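PDB 2CU2: putative mannose-1-phosphate guanylyl transferase from Thermus thermophilus, which probably catalyses the transfer of a guanylyl group from GTP to mannose 1-phosphate, which yields GDP-mannose and pyrophosphate. Local coordinates for residues N273-L276 with R280-A283; E164-K169 with V237-E242. All coordinates share one frame; numbering follows the deposited sequence.

From the N terminus, the chain first closes contact 2, where strand 160-167 meets the end of helix 233-238 after a mostly helical excursion of 67 intervening residues, within the nucleotidyltransferase part of the protein. It then passes through strand 244-249 and helix 261-266 before contact 1 closes a short connection of three residues between strands 274-276 and 280-284, at the start of the beta-helix region. The two closures follow in series, neither nested nor crossed. The centres of contact 1 and contact 2 are about 41 Å apart, on opposite sides of the chain's centre. The nearest atoms of contact 1 and contact 2 are about 23 Å apart. Contact 2 joins a helix end to the large sheet; contact 1 faces two small sheets together.

Contact 1 (N273-L276 with R280-A283); sequences NVVL and RHVA
Val275 and His281 meet between two strands that run in opposite directions yet share no backbone hydrogen bond, so the contact is made by side chains alone. The apolar part comes first. CG2 of Val275 rests 3.5 Å from ND1 of His281 and 3.8 Å from its CB, approaching the ring obliquely, while Val275 CG1 reaches the same CB at 4.1 Å. With CG1 anti to the backbone N (chi1 -178°), both methyls are turned to His281, CG2 to the ring and CG1 to its CB.

The second kind of meeting involves the amide of Asn273, without any bond across the contact. Asn273 ND2 comes to the edge of the imidazole, near its plane, at 4.1 Å from His281 CE1, and the amide and ring planes are turned 74° apart. Farther along the strands, the same ND2 of Asn273 makes a van der Waals contact with the methyl CB of Ala283 at 4.0 Å. Amide and imidazole find their hydrogen bonds outside the pair. Asn273 OD1 accepts from the backbone N of Cys289 and ND2 bonds to the carbonyl O of Thr286, two bonds that together fix the turn of the amide; His281 NE2 is hydrogen-bonded to Thr300 OG1. Ala283 N sits 4.1 Å above one face of the His281 imidazole, offset toward the rim.

Facing strands of this kind, each paired in parallel with a later strand, are consistent with the first coil of a beta-helix. Strand 274-276 pairs with 290-293, whose Val291 also touches His281, and strand 280-284 with 297-301. On the outer sides, Val274 and Leu276 pack on helix 261-266, whereas Val282 meets Leu333 of the second subunit.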
loop_
_atom_site.group_PDB
_atom_site.type_symbol
_atom_site.label_atom_id
_atom_site.label_comp_id
_atom_site.label_asym_id
_atom_site.label_seq_id
_atom_site.Cartn_x
_atom_site.Cartn_y
_atom_site.Cartn_z
ATOM N N ASN A 273 -3.520 14.737 -8.464
ATOM C CA ASN A 273 -3.783 13.626 -7.555
ATOM C C ASN A 273 -4.784 14.015 -6.471
ATOM O O ASN A 273 -4.889 15.183 -6.098
ATOM C CB ASN A 273 -2.479 13.125 -6.913
ATOM C CG ASN A 273 -1.498 12.571 -7.935
ATOM O OD1 ASN A 273 -1.855 11.737 -8.768
ATOM N ND2 ASN A 273 -0.257 13.034 -7.874
ATOM N N VAL A 274 -5.526 13.026 -5.983
ATOM C CA VAL A 274 -6.526 13.236 -4.945
ATOM C C VAL A 274 -6.089 12.463 -3.709
ATOM O O VAL A 274 -5.882 11.249 -3.767
ATOM C CB VAL A 274 -7.908 12.728 -5.396
ATOM C CG1 VAL A 274 -8.881 12.760 -4.239
ATOM C CG2 VAL A 274 -8.420 13.589 -6.545
ATOM N N VAL A 275 -5.951 13.169 -2.594
ATOM C CA VAL A 275 -5.504 12.550 -1.358
ATOM C C VAL A 275 -6.452 12.763 -0.181
ATOM O O VAL A 275 -6.935 13.873 0.040
ATOM C CB VAL A 275 -4.126 13.101 -0.960
ATOM C CG1 VAL A 275 -3.629 12.413 0.307
ATOM C CG2 VAL A 275 -3.152 12.920 -2.109
ATOM N N LEU A 276 -6.729 11.694 0.557
ATOM C CA LEU A 276 -7.573 11.774 1.747
ATOM C C LEU A 276 -6.911 10.958 2.840
ATOM O O LEU A 276 -6.014 10.156 2.571
ATOM C CB LEU A 276 -8.987 11.239 1.496
ATOM C CG LEU A 276 -9.996 12.158 0.805
ATOM C CD1 LEU A 276 -11.370 11.505 0.883
ATOM C CD2 LEU A 276 -10.026 13.537 1.488
ATOM N N ARG A 280 0.411 10.831 4.825
ATOM C CA ARG A 280 1.061 11.692 3.834
ATOM C C ARG A 280 1.312 10.996 2.494
ATOM O O ARG A 280 1.707 9.828 2.447
ATOM C CB ARG A 280 2.391 12.204 4.396
ATOM C CG ARG A 280 3.251 12.996 3.412
ATOM C CD ARG A 280 4.602 13.379 4.042
ATOM N NE ARG A 280 5.443 14.178 3.150
ATOM C CZ ARG A 280 6.637 14.671 3.479
ATOM N NH1 ARG A 280 7.147 14.451 4.688
ATOM N NH2 ARG A 280 7.329 15.386 2.596
ATOM N N HIS A 281 1.094 11.727 1.407
ATOM C CA HIS A 281 1.312 11.184 0.068
ATOM C C HIS A 281 2.585 11.741 -0.550
ATOM O O HIS A 281 2.691 12.945 -0.788
ATOM C CB HIS A 281 0.156 11.529 -0.867
ATOM C CG HIS A 281 0.335 10.998 -2.257
ATOM N ND1 HIS A 281 -0.220 11.603 -3.366
ATOM C CD2 HIS A 281 0.991 9.905 -2.715
ATOM C CE1 HIS A 281 0.087 10.905 -4.444
ATOM N NE2 HIS A 281 0.821 9.869 -4.075
ATOM N N VAL A 282 3.548 10.866 -0.809
ATOM C CA VAL A 282 4.794 11.282 -1.440
ATOM C C VAL A 282 4.587 10.932 -2.906
ATOM O O VAL A 282 4.545 9.756 -3.274
ATOM C CB VAL A 282 6.000 10.509 -0.873
ATOM C CG1 VAL A 282 7.246 10.814 -1.693
ATOM C CG2 VAL A 282 6.222 10.905 0.585
ATOM N N ALA A 283 4.439 11.955 -3.736
ATOM C CA ALA A 283 4.184 11.709 -5.155
ATOM C C ALA A 283 5.375 12.101 -6.049
ATOM O O ALA A 283 5.832 13.239 -6.075
ATOM C CB ALA A 283 2.943 12.503 -5.570
#

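Contact 2 (E164-K169 with V237-E242); sequences EGFVEK and VMEKAE
The ring of Phe166 has CB of Met238 over the centre of one face, 4.3 Å above the plane, while Glu239 CA approaches it obliquely and the carbonyl O of Met238 comes within 3.7 Å of CD1. Ile151, Ala136 and Asn186, from three other strands of the sheet, also touch the phenylalanine. Phe166 to Lys169 lie in the FVEKP motif, which in related enzymes probably helps bind the sugar phosphate. This is the large mixed sheet of a GT-A-type nucleotidyltransferase fold, met here by the C-terminal part of helix 233-238; the chain then leads into strand 244-249, an antiparallel partner of strand 160-167. The rest of Met238 turns away from the strand to pack on Met197, Phe190 and Val134.

The other flat groups are two carboxylates. OE1 of Glu168 and OE1 of Glu239 lie 3.3 Å apart, two acceptors of like charge with no hydrogen bond between them, their side chains crossing at about a right angle and the carboxylate planes 76° apart. Glu239 reaches this position by passing alongside the phenylalanine: CG stands beside its own backbone N (chi1 -64°), and that methylene lies 3.5 Å from Phe166 CB. An alanine here, lacking that methylene and carboxylate, would probably open a gap beside Phe166 CB and leave Glu168 without the carboxylate it now faces. Next to Glu168, Lys169 NZ forms a salt bridge with Glu147.

The chain at Val237 to Ala241 is held by backbone bonds from Lys240 N to Val237 O and from Ala241 N to Met238 O. One water spans the two backbones, accepting from Phe166 N at 3.0 Å and donating to Glu239 O at 2.8 Å.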
loop_
_atom_site.group_PDB
_atom_site.type_symbol
_atom_site.label_atom_id
_atom_site.label_comp_id
_atom_site.label_asym_id
_atom_site.label_seq_id
_atom_site.Cartn_x
_atom_site.Cartn_y
_atom_site.Cartn_z
ATOM N N GLU A 164 -42.221 12.299 -14.227
ATOM C CA GLU A 164 -42.893 11.607 -15.319
ATOM C C GLU A 164 -42.335 10.203 -15.558
ATOM O O GLU A 164 -42.500 9.612 -16.617
ATOM C CB GLU A 164 -42.752 12.452 -16.582
ATOM C CG GLU A 164 -43.894 13.460 -16.735
ATOM C CD GLU A 164 -44.057 13.828 -18.194
ATOM O OE1 GLU A 164 -43.520 13.128 -19.041
ATOM O OE2 GLU A 164 -44.723 14.825 -18.474
ATOM N N GLY A 165 -41.640 9.648 -14.544
ATOM C CA GLY A 165 -41.183 8.263 -14.673
ATOM C C GLY A 165 -39.816 8.032 -14.015
ATOM O O GLY A 165 -38.970 8.914 -13.955
ATOM N N PHE A 166 -39.703 6.795 -13.484
ATOM C CA PHE A 166 -38.483 6.358 -12.822
ATOM C C PHE A 166 -37.871 5.160 -13.545
ATOM O O PHE A 166 -38.516 4.149 -13.798
ATOM C CB PHE A 166 -38.826 5.974 -11.380
ATOM C CG PHE A 166 -38.952 7.207 -10.534
ATOM C CD1 PHE A 166 -40.133 7.938 -10.563
ATOM C CD2 PHE A 166 -37.927 7.565 -9.674
ATOM C CE1 PHE A 166 -40.288 9.027 -9.718
ATOM C CE2 PHE A 166 -38.092 8.658 -8.828
ATOM C CZ PHE A 166 -39.271 9.391 -8.844
ATOM N N VAL A 167 -36.591 5.322 -13.922
ATOM C CA VAL A 167 -35.896 4.236 -14.599
ATOM C C VAL A 167 -34.705 3.751 -13.773
ATOM O O VAL A 167 -33.934 4.527 -13.223
ATOM C CB VAL A 167 -35.416 4.744 -15.961
ATOM C CG1 VAL A 167 -36.611 5.010 -16.875
ATOM C CG2 VAL A 167 -34.625 6.030 -15.791
ATOM N N GLU A 168 -34.601 2.416 -13.652
ATOM C CA GLU A 168 -33.467 1.854 -12.929
ATOM C C GLU A 168 -32.173 1.987 -13.737
ATOM O O GLU A 168 -32.161 2.377 -14.898
ATOM C CB GLU A 168 -33.771 0.386 -12.617
ATOM C CG GLU A 168 -34.100 0.172 -11.138
ATOM C CD GLU A 168 -35.057 -0.987 -10.989
ATOM O OE1 GLU A 168 -35.543 -1.204 -9.889
ATOM O OE2 GLU A 168 -35.304 -1.673 -11.979
ATOM N N LYS A 169 -31.050 1.690 -13.059
ATOM C CA LYS A 169 -29.749 1.862 -13.693
ATOM C C LYS A 169 -29.711 1.234 -15.088
ATOM O O LYS A 169 -30.028 0.069 -15.290
ATOM C CB LYS A 169 -28.703 1.218 -12.786
ATOM C CG LYS A 169 -29.345 0.457 -11.624
ATOM C CD LYS A 169 -28.320 0.046 -10.567
ATOM C CE LYS A 169 -28.104 -1.469 -10.520
ATOM N NZ LYS A 169 -26.672 -1.763 -10.543
ATOM N N VAL A 237 -42.284 1.570 -4.565
ATOM C CA VAL A 237 -43.295 2.622 -4.515
ATOM C C VAL A 237 -43.100 3.684 -5.601
ATOM O O VAL A 237 -43.984 3.978 -6.396
ATOM C CB VAL A 237 -43.227 3.279 -3.137
ATOM C CG1 VAL A 237 -44.053 4.564 -3.131
ATOM C CG2 VAL A 237 -43.768 2.333 -2.081
ATOM N N MET A 238 -41.905 4.298 -5.589
ATOM C CA MET A 238 -41.681 5.466 -6.435
ATOM C C MET A 238 -41.981 5.207 -7.916
ATOM O O MET A 238 -42.612 6.002 -8.599
ATOM C CB MET A 238 -40.231 5.916 -6.254
ATOM C CG MET A 238 -39.982 6.524 -4.873
ATOM S SD MET A 238 -41.311 7.625 -4.365
ATOM C CE MET A 238 -41.037 7.547 -2.589
ATOM N N GLU A 239 -41.472 4.070 -8.422
ATOM C CA GLU A 239 -41.617 3.797 -9.848
ATOM C C GLU A 239 -43.076 3.559 -10.253
ATOM O O GLU A 239 -43.428 3.508 -11.425
ATOM C CB GLU A 239 -40.760 2.579 -10.194
ATOM C CG GLU A 239 -39.269 2.844 -9.982
ATOM C CD GLU A 239 -38.482 1.591 -10.294
ATOM O OE1 GLU A 239 -37.300 1.549 -9.983
ATOM O OE2 GLU A 239 -39.062 0.662 -10.853
ATOM N N LYS A 240 -43.933 3.381 -9.230
ATOM C CA LYS A 240 -45.347 3.139 -9.515
ATOM C C LYS A 240 -46.232 4.336 -9.141
ATOM O O LYS A 240 -47.403 4.415 -9.494
ATOM C CB LYS A 240 -45.783 1.887 -8.749
ATOM C CG LYS A 240 -44.658 0.855 -8.625
ATOM C CD LYS A 240 -45.098 -0.549 -9.048
ATOM C CE LYS A 240 -43.923 -1.527 -9.148
ATOM N NZ LYS A 240 -44.030 -2.535 -8.095
ATOM N N ALA A 241 -45.648 5.282 -8.372
ATOM C CA ALA A 241 -46.422 6.441 -7.917
ATOM C C ALA A 241 -46.924 7.319 -9.075
ATOM O O ALA A 241 -46.200 7.655 -10.003
ATOM C CB ALA A 241 -45.537 7.273 -6.985
ATOM N N GLU A 242 -48.228 7.682 -8.985
ATOM C CA GLU A 242 -48.877 8.435 -10.065
ATOM C C GLU A 242 -48.736 9.962 -9.920
ATOM O O GLU A 242 -48.722 10.705 -10.893
ATOM C CB GLU A 242 -50.361 8.054 -10.087
ATOM C CG GLU A 242 -50.608 6.665 -10.675
ATOM C CD GLU A 242 -52.055 6.274 -10.480
ATOM O OE1 GLU A 242 -52.429 5.945 -9.370
ATOM O OE2 GLU A 242 -52.785 6.245 -11.467
HETATM O O HOH W 1 -41.896 4.819 -13.331
#